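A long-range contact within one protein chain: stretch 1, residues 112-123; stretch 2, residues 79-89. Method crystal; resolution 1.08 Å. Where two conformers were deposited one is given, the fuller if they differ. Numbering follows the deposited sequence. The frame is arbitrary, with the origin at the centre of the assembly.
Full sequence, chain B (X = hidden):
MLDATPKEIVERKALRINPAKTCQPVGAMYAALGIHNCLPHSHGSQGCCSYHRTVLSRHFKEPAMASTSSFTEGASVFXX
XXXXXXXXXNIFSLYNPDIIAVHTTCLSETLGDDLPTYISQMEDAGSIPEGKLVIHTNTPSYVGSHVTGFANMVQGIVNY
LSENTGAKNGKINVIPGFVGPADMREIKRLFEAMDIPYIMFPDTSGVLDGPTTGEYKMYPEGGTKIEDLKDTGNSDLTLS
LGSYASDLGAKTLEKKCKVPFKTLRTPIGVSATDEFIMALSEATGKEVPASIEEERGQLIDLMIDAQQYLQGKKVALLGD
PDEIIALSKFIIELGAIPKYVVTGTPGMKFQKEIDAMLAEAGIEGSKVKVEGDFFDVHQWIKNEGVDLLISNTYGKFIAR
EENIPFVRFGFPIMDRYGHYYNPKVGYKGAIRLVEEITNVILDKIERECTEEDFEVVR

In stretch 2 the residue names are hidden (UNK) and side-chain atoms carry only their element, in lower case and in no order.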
# COMPACT_ATOMS: atom_id res chain seq x y z
N GLY B 112 -32.69 -32.39 11.86
CA GLY B 112 -32.08 -33.65 12.24
C GLY B 112 -31.87 -34.59 11.08
O GLY B 112 -31.89 -35.80 11.26
N ASP B 113 -31.64 -34.08 9.88
CA ASP B 113 -31.38 -34.97 8.74
C ASP B 113 -30.23 -35.91 9.04
O ASP B 113 -29.23 -35.54 9.66
CB ASP B 113 -31.04 -34.17 7.48
CG ASP B 113 -32.24 -33.80 6.64
OD1 ASP B 113 -33.37 -33.75 7.16
OD2 ASP B 113 -32.05 -33.54 5.44
N ASP B 114 -30.35 -37.12 8.53
CA ASP B 114 -29.43 -38.20 8.82
C ASP B 114 -28.57 -38.52 7.58
O ASP B 114 -28.86 -39.41 6.80
CB ASP B 114 -30.28 -39.41 9.23
CG ASP B 114 -29.47 -40.63 9.59
OD1 ASP B 114 -28.23 -40.64 9.58
OD2 ASP B 114 -30.14 -41.62 9.93
N LEU B 115 -27.47 -37.77 7.43
CA LEU B 115 -26.60 -37.90 6.26
C LEU B 115 -26.02 -39.32 6.10
O LEU B 115 -25.96 -39.86 5.00
CB LEU B 115 -25.48 -36.86 6.30
CG LEU B 115 -25.85 -35.46 5.77
CD1 LEU B 115 -26.05 -35.52 4.27
CD2 LEU B 115 -27.06 -34.84 6.45
N PRO B 116 -25.56 -39.93 7.20
CA PRO B 116 -25.04 -41.29 7.03
C PRO B 116 -26.05 -42.25 6.41
O PRO B 116 -25.69 -43.02 5.54
CB PRO B 116 -24.71 -41.70 8.45
CG PRO B 116 -24.38 -40.43 9.14
CD PRO B 116 -25.34 -39.41 8.57
N THR B 117 -27.31 -42.16 6.81
CA THR B 117 -28.33 -42.98 6.22
C THR B 117 -28.57 -42.64 4.75
O THR B 117 -28.65 -43.56 3.90
CB THR B 117 -29.64 -42.89 7.02
OG1 THR B 117 -29.43 -43.46 8.32
CG2 THR B 117 -30.79 -43.63 6.31
N TYR B 118 -28.67 -41.35 4.41
CA TYR B 118 -28.87 -41.03 3.01
C TYR B 118 -27.72 -41.55 2.14
O TYR B 118 -27.94 -42.04 1.02
CB TYR B 118 -29.04 -39.51 2.82
CG TYR B 118 -30.16 -38.85 3.60
CD1 TYR B 118 -31.26 -39.57 4.06
CD2 TYR B 118 -30.13 -37.48 3.84
CE1 TYR B 118 -32.28 -38.94 4.78
CE2 TYR B 118 -31.13 -36.85 4.54
CZ TYR B 118 -32.20 -37.57 5.02
OH TYR B 118 -33.19 -36.89 5.71
N ILE B 119 -26.50 -41.41 2.64
CA ILE B 119 -25.35 -41.78 1.84
C ILE B 119 -25.29 -43.31 1.64
O ILE B 119 -24.97 -43.83 0.56
CB ILE B 119 -24.05 -41.22 2.48
CG1 ILE B 119 -24.03 -39.71 2.30
CG2 ILE B 119 -22.82 -41.83 1.81
CD1 ILE B 119 -22.91 -39.00 3.05
N SER B 120 -25.63 -44.05 2.69
CA SER B 120 -25.70 -45.52 2.59
C SER B 120 -26.82 -45.94 1.60
O SER B 120 -26.65 -46.83 0.78
CB SER B 120 -25.84 -46.08 3.99
OG SER B 120 -27.17 -46.06 4.44
N GLN B 121 -27.92 -45.19 1.59
CA GLN B 121 -29.03 -45.45 0.67
C GLN B 121 -28.64 -45.13 -0.77
O GLN B 121 -29.05 -45.84 -1.68
CB GLN B 121 -30.29 -44.68 1.09
CG GLN B 121 -30.88 -45.23 2.37
CD GLN B 121 -32.02 -44.42 2.93
OE1 GLN B 121 -32.18 -43.24 2.61
NE2 GLN B 121 -32.81 -45.05 3.79
N MET B 122 -27.82 -44.11 -0.98
CA MET B 122 -27.38 -43.85 -2.34
C MET B 122 -26.48 -44.95 -2.87
O MET B 122 -26.61 -45.34 -4.03
CB MET B 122 -26.74 -42.48 -2.44
CG MET B 122 -27.79 -41.43 -2.18
SD MET B 122 -27.16 -39.78 -2.39
CE MET B 122 -26.35 -39.47 -0.82
N GLU B 123 -25.62 -45.47 -2.02
CA GLU B 123 -24.78 -46.56 -2.41
C GLU B 123 -25.63 -47.76 -2.81
O GLU B 123 -25.41 -48.38 -3.85
CB GLU B 123 -23.84 -46.91 -1.25
CG GLU B 123 -22.86 -48.04 -1.56
CD GLU B 123 -21.96 -47.72 -2.75
OE1 GLU B 123 -21.36 -46.61 -2.77
OE2 GLU B 123 -21.86 -48.58 -3.66
N UNK B 79 -37.92 -34.10 5.54
CA UNK B 79 -36.48 -34.15 5.56
C UNK B 79 -35.90 -34.05 4.16
O UNK B 79 -36.64 -34.09 3.17
N UNK B 80 -34.59 -33.89 4.07
CA UNK B 80 -33.93 -33.65 2.80
C UNK B 80 -33.35 -34.86 2.10
O UNK B 80 -32.55 -34.69 1.18
N UNK B 81 -33.73 -36.07 2.52
CA UNK B 81 -33.15 -37.27 1.91
C UNK B 81 -33.41 -37.34 0.41
O UNK B 81 -32.53 -37.65 -0.38
N UNK B 82 -34.65 -37.10 0.01
CA UNK B 82 -34.96 -37.19 -1.43
C UNK B 82 -34.15 -36.17 -2.21
O UNK B 82 -33.64 -36.46 -3.30
o UNK B 82 -36.86 -35.72 -1.25
c UNK B 82 -36.45 -37.00 -1.72
N UNK B 83 -34.01 -34.97 -1.65
CA UNK B 83 -33.28 -33.91 -2.33
C UNK B 83 -31.82 -34.27 -2.58
O UNK B 83 -31.32 -34.05 -3.67
n UNK B 83 -34.96 -30.87 -1.82
c UNK B 83 -34.64 -32.08 -1.31
o UNK B 83 -35.43 -32.76 -0.60
c UNK B 83 -33.28 -32.62 -1.54
N UNK B 84 -31.13 -34.80 -1.56
CA UNK B 84 -29.74 -35.07 -1.74
C UNK B 84 -29.53 -36.27 -2.67
O UNK B 84 -28.58 -36.30 -3.42
c UNK B 84 -28.97 -35.20 -0.42
c UNK B 84 -29.30 -36.50 0.31
c UNK B 84 -27.46 -35.09 -0.69
c UNK B 84 -26.63 -34.96 0.54
N UNK B 85 -30.45 -37.24 -2.64
CA UNK B 85 -30.35 -38.38 -3.56
C UNK B 85 -30.51 -37.94 -5.01
O UNK B 85 -29.78 -38.35 -5.90
n UNK B 85 -33.27 -42.28 0.30
c UNK B 85 -32.11 -41.41 -0.02
c UNK B 85 -31.39 -39.43 -3.17
c UNK B 85 -31.07 -40.09 -1.85
c UNK B 85 -32.23 -40.98 -1.45
N UNK B 86 -31.46 -37.04 -5.25
CA UNK B 86 -31.62 -36.46 -6.58
C UNK B 86 -30.41 -35.62 -6.95
O UNK B 86 -29.92 -35.70 -8.08
o UNK B 86 -34.01 -36.41 -6.41
c UNK B 86 -32.87 -35.57 -6.63
c UNK B 86 -33.00 -34.82 -7.92
N UNK B 87 -29.91 -34.84 -6.01
CA UNK B 87 -28.75 -34.01 -6.31
C UNK B 87 -27.55 -34.81 -6.78
O UNK B 87 -26.93 -34.47 -7.77
c UNK B 87 -28.35 -33.19 -5.09
N UNK B 88 -27.25 -35.91 -6.09
CA UNK B 88 -26.06 -36.69 -6.41
C UNK B 88 -26.16 -37.26 -7.83
O UNK B 88 -25.14 -37.31 -8.57
c UNK B 88 -25.32 -37.09 -4.07
c UNK B 88 -24.90 -38.86 -5.73
c UNK B 88 -25.83 -37.75 -5.33
N UNK B 89 -27.37 -37.66 -8.25
CA UNK B 89 -27.54 -38.17 -9.61
C UNK B 89 -27.26 -37.09 -10.66
O UNK B 89 -26.65 -37.36 -11.70
n UNK B 89 -32.42 -41.93 -8.21
c UNK B 89 -30.63 -40.47 -9.12
c UNK B 89 -29.25 -39.88 -8.85
c UNK B 89 -28.94 -38.76 -9.81
c UNK B 89 -31.22 -41.12 -7.88

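Position 79 has no side-chain atoms, so it is Gly79. Its phi is positive, at 80/170, angles at which a CB would be jammed against the preceding carbonyl oxygen; one would also lie a tight 3.2 Å from Tyr118 OH.

Position 80 is equally bare. Its N donates to Asp113 OD2 at 2.9 Å and, weakly, to Asp113 OD1 at 3.3 Å, and an ideal CB would clash with Asp113 OD2 at 2.7 Å. This is Gly80, at the N-cap of the helix that follows.

Position 81, again without side-chain atoms, lays its CA over one face of the Tyr118 ring, 3.2 Å from the centroid and 11° off the normal, a CH-pi contact. An ideal CB would fall 2.7 Å from Tyr118 CE1, a clash, so Gly81 leaves room for the ring.

Position 82 carries one carbon and then one oxygen, and points away from stretch 1: Ser82, on an exposed part of the helix.

Position 83 has two carbons, the second bearing an oxygen and a nitrogen, and does not reach stretch 1. This amide is Asn83, suited to a place where its ND2 can bond elsewhere in the structure.

Position 84 has four carbons, forked at the first, with one arm two carbons long. The end of that arm lies 3.8 Å from Leu115 CD1, and the one-carbon arm lies 3.8 Å from Tyr118 CD2. This is Ile84, whose branched side chain suits a buried, apolar setting.

Position 85 shows four carbons in a row ending in nitrogen. The chain starts sideways but its end comes nearer, the nitrogen donating to Gln121 OE1 at 2.7 Å, while its second carbon packs 3.6 Å from Met122 CG. Lys85 fits because its aliphatic stem can pack while its amine reaches a carbonyl oxygen.

Position 86 has one carbon carrying an oxygen and a carbon, directed away from stretch 1: Thr86, its hydroxyl suited to partial exposure. Position 87 has a single carbon, buried but not in contact with stretch 1: Ala87, whose small methyl needs little room.

Position 88 has one carbon bearing two more. It points toward stretch 1, one terminal carbon 3.7 Å from Met122 SD. This is Val88, a compact apolar partner for the thioether.

Position 89 has four carbons in a row and a terminal nitrogen: Lys89, exposed and free of stretch 1, as suits a charged end.

The contact joins two helices whose N-to-C directions differ by 44°, with axes 10.0 Å apart at closest approach. Asp113 holds the glycine-rich start, where bare backbone lets Tyr118 lie close. Farther along, Leu115, Tyr118 and Met122 pack against Ile84, Met122 also meets Val88, and the Lys85–Gln121 hydrogen bond adds a polar link.

Stretch 2 (79-89) GGGSNIKTAVK
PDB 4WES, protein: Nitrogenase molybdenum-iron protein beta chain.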